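Local coordinates for sulfotransferase (Mus musculus, PDB 5X2B), which probably transfers sulfonate groups to acceptor molecules, binds adenosine-3'-5'-diphosphate in its nucleotide pocket and carries a calcium ion, at residues F[28-33]-F[81-86]. Numbering follows the deposited sequence.
Sequences DAREDD and KRRAIP
R83 and D33 both set CG anti to their own carbonyl carbon, and R83 then bends at its third torsion (chi3 -57°), laying its guanidinium beside the D33 carboxylate. The two side chains run side by side and point the same way, their flat groups nearly coplanar. A salt bridge joins them, R83 NE to D33 OD1 and R83 NH2 to D33 OD2. Both bonds are modelled very short and OD2 is less surely placed, so their lengths carry little weight. R83 NH2 also gives a hydrogen bond to D28 O (3.2 Å), which lies in the guanidinium plane.

R30 reaches over with an extended chain and lays its guanidinium flat on that of R83, with centres 3.5 Å apart and planes at 12°. R82 NE donates almost straight to D32 O at 3.1 Å. I85 CD1 packs against D33 CG at 3.6 Å.

R30 to D33 form a type I beta turn leading into strand 34-37, the neighbour of strand 82-87 in the central parallel sheet of this P-loop-clan sulfotransferase domain. With an alanine in place of R83, the D33 carboxylate would probably lose its charge partner and the R30 guanidinium the flat group it stacks on. That carboxylate likely offsets part of the positive charge of the two stacked guanidinium groups, while carbonyls of D28, I79 and K77 accept from R83 NH2, R30 NH1 and R30 NH2.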
ATOM      1  N   ASP F  28     -10.992  12.497 -13.095  1.00 43.06           N
ATOM      2  CA  ASP F  28     -12.105  11.791 -13.724  1.00 29.88           C
ATOM      3  C   ASP F  28     -11.846  10.244 -13.792  1.00 43.42           C
ATOM      4  O   ASP F  28     -11.188   9.693 -14.693  1.00 34.11           O
ATOM      5  CB  ASP F  28     -12.358  12.390 -15.113  1.00 41.92           C
ATOM      6  CG  ASP F  28     -12.874  13.857 -15.058  1.00 51.22           C
ATOM      7  OD1 ASP F  28     -12.683  14.559 -14.028  1.00 51.20           O
ATOM      8  OD2 ASP F  28     -13.482  14.309 -16.063  1.00 73.23           O
ATOM      9  N   ALA F  29     -12.355   9.547 -12.792  1.00 43.36           N
ATOM     10  CA  ALA F  29     -12.183   8.114 -12.696  1.00 28.54           C
ATOM     11  C   ALA F  29     -12.968   7.469 -13.776  1.00 26.89           C
ATOM     12  O   ALA F  29     -13.715   8.137 -14.467  1.00 40.54           O
ATOM     13  CB  ALA F  29     -12.748   7.649 -11.409  1.00 43.17           C
ATOM     14  N   ARG F  30     -12.876   6.151 -13.879  1.00 38.03           N
ATOM     15  CA  ARG F  30     -13.687   5.442 -14.845  1.00 36.19           C
ATOM     16  C   ARG F  30     -14.305   4.251 -14.205  1.00 30.90           C
ATOM     17  O   ARG F  30     -13.654   3.521 -13.479  1.00 35.91           O
ATOM     18  CB  ARG F  30     -12.854   4.969 -16.032  1.00 41.30           C
ATOM     19  CG  ARG F  30     -12.171   6.076 -16.731  1.00 31.57           C
ATOM     20  CD  ARG F  30     -11.136   5.557 -17.679  1.00 21.30           C
ATOM     21  NE  ARG F  30     -10.604   6.692 -18.388  1.00 26.21           N
ATOM     22  CZ  ARG F  30      -9.427   6.709 -18.963  1.00 24.73           C
ATOM     23  NH1 ARG F  30      -8.664   5.619 -18.950  1.00 28.57           N
ATOM     24  NH2 ARG F  30      -9.045   7.799 -19.573  1.00 30.37           N
ATOM     25  N   GLU F  31     -15.568   4.038 -14.528  1.00 34.43           N
ATOM     26  CA  GLU F  31     -16.298   2.937 -13.986  1.00 32.76           C
ATOM     27  C   GLU F  31     -15.340   1.862 -13.690  1.00 24.47           C
ATOM     28  O   GLU F  31     -15.420   1.225 -12.656  1.00 42.56           O
ATOM     29  CB  GLU F  31     -17.274   2.415 -15.010  1.00 39.36           C
ATOM     30  CG  GLU F  31     -18.451   3.285 -15.112  1.00 68.50           C
ATOM     31  CD  GLU F  31     -19.297   3.230 -13.856  1.00 62.75           C
ATOM     32  OE1 GLU F  31     -18.959   2.432 -12.942  1.00 50.66           O
ATOM     33  OE2 GLU F  31     -20.296   3.982 -13.788  1.00 52.66           O
ATOM     34  N   ASP F  32     -14.417   1.647 -14.612  1.00 28.35           N
ATOM     35  CA  ASP F  32     -13.590   0.471 -14.509  1.00 42.35           C
ATOM     36  C   ASP F  32     -12.229   0.759 -13.905  1.00 33.23           C
ATOM     37  O   ASP F  32     -11.437  -0.157 -13.718  1.00 43.17           O
ATOM     38  CB  ASP F  32     -13.389  -0.137 -15.877  1.00 38.56           C
ATOM     39  CG  ASP F  32     -12.464   0.693 -16.744  1.00 54.42           C
ATOM     40  OD1 ASP F  32     -11.771   1.644 -16.267  1.00 39.80           O
ATOM     41  OD2 ASP F  32     -12.442   0.354 -17.935  1.00 47.56           O
ATOM     42  N   ASP F  33     -11.933   2.017 -13.630  1.00 32.70           N
ATOM     43  CA  ASP F  33     -10.675   2.318 -12.991  1.00 25.20           C
ATOM     44  C   ASP F  33     -10.568   1.375 -11.866  1.00 33.23           C
ATOM     45  O   ASP F  33     -11.543   1.133 -11.165  1.00 39.46           O
ATOM     46  CB  ASP F  33     -10.669   3.687 -12.380  1.00 27.71           C
ATOM     47  CG  ASP F  33     -10.230   4.699 -13.305  1.00 29.62           C
ATOM     48  OD1 ASP F  33      -9.544   4.322 -14.253  1.00 22.69           O
ATOM     49  OD2 ASP F  33     -10.563   5.871 -13.073  1.00 25.41           O
ATOM     50  N   LYS F  81      -6.711   2.126 -22.073  1.00 36.96           N
ATOM     51  CA  LYS F  81      -7.139   0.844 -21.541  1.00 37.09           C
ATOM     52  C   LYS F  81      -7.672   1.035 -20.140  1.00 34.26           C
ATOM     53  O   LYS F  81      -7.860   2.166 -19.639  1.00 36.06           O
ATOM     54  CB  LYS F  81      -5.995  -0.178 -21.479  1.00 33.33           C
ATOM     55  CG  LYS F  81      -5.133  -0.264 -22.726  1.00 55.07           C
ATOM     56  CD  LYS F  81      -4.774  -1.710 -23.090  1.00 47.97           C
ATOM     57  CE  LYS F  81      -3.575  -2.204 -22.313  1.00 49.55           C
ATOM     58  NZ  LYS F  81      -3.357  -3.676 -22.330  1.00 50.67           N
ATOM     59  N   ARG F  82      -7.900  -0.118 -19.529  1.00 31.97           N
ATOM     60  CA  ARG F  82      -8.323  -0.214 -18.160  1.00 36.25           C
ATOM     61  C   ARG F  82      -7.168   0.071 -17.270  1.00 31.31           C
ATOM     62  O   ARG F  82      -6.072  -0.476 -17.423  1.00 35.33           O
ATOM     63  CB  ARG F  82      -8.783  -1.614 -17.829  1.00 32.52           C
ATOM     64  CG  ARG F  82      -9.392  -1.687 -16.443  1.00 23.96           C
ATOM     65  CD  ARG F  82      -9.903  -3.025 -16.159  1.00 34.32           C
ATOM     66  NE  ARG F  82     -10.821  -2.927 -15.050  1.00 37.65           N
ATOM     67  CZ  ARG F  82     -11.405  -3.973 -14.494  1.00 47.49           C
ATOM     68  NH1 ARG F  82     -11.135  -5.210 -14.950  1.00 36.00           N
ATOM     69  NH2 ARG F  82     -12.252  -3.778 -13.478  1.00 49.83           N
ATOM     70  N   ARG F  83      -7.472   0.884 -16.287  1.00 35.26           N
ATOM     71  CA  ARG F  83      -6.482   1.485 -15.458  1.00 29.96           C
ATOM     72  C   ARG F  83      -6.440   0.869 -14.087  1.00 31.76           C
ATOM     73  O   ARG F  83      -7.458   0.879 -13.382  1.00 42.15           O
ATOM     74  CB  ARG F  83      -6.844   2.953 -15.337  1.00 35.80           C
ATOM     75  CG  ARG F  83      -6.777   3.673 -16.629  1.00 32.67           C
ATOM     76  CD  ARG F  83      -6.734   5.154 -16.391  1.00 26.02           C
ATOM     77  NE  ARG F  83      -7.895   5.554 -15.616  1.00 31.28           N
ATOM     78  CZ  ARG F  83      -8.387   6.776 -15.610  1.00 24.30           C
ATOM     79  NH1 ARG F  83      -7.819   7.700 -16.352  1.00 17.98           N
ATOM     80  NH2 ARG F  83      -9.454   7.067 -14.883  1.00 35.21           N
ATOM     81  N   ALA F  84      -5.261   0.344 -13.708  1.00 32.91           N
ATOM     82  CA  ALA F  84      -4.922   0.028 -12.295  1.00 21.54           C
ATOM     83  C   ALA F  84      -4.084   1.147 -11.683  1.00 29.14           C
ATOM     84  O   ALA F  84      -2.953   1.391 -12.108  1.00 28.94           O
ATOM     85  CB  ALA F  84      -4.159  -1.263 -12.192  1.00 28.46           C
ATOM     86  N   ILE F  85      -4.656   1.840 -10.707  1.00 22.68           N
ATOM     87  CA  ILE F  85      -4.080   3.060 -10.182  1.00 28.38           C
ATOM     88  C   ILE F  85      -3.578   2.872  -8.745  1.00 35.86           C
ATOM     89  O   ILE F  85      -4.348   2.596  -7.811  1.00 29.48           O
ATOM     90  CB  ILE F  85      -5.102   4.139 -10.236  1.00 24.11           C
ATOM     91  CG1 ILE F  85      -5.634   4.235 -11.678  1.00 28.72           C
ATOM     92  CG2 ILE F  85      -4.492   5.410  -9.717  1.00 28.23           C
ATOM     93  CD1 ILE F  85      -6.960   4.975 -11.809  1.00 29.98           C
ATOM     94  N   PRO F  86      -2.254   2.948  -8.571  1.00 35.46           N
ATOM     95  CA  PRO F  86      -1.790   2.667  -7.223  1.00 26.76           C
ATOM     96  C   PRO F  86      -1.806   3.935  -6.399  1.00 30.81           C
ATOM     97  O   PRO F  86      -1.718   5.011  -7.012  1.00 29.14           O
ATOM     98  CB  PRO F  86      -0.372   2.165  -7.457  1.00 33.51           C
ATOM     99  CG  PRO F  86       0.025   2.718  -8.798  1.00 33.98           C
ATOM    100  CD  PRO F  86      -1.176   2.876  -9.574  1.00 24.30           C
TER
HETATM  101  O   HOH W   1      -9.324  10.661 -16.365  1.00 36.82           O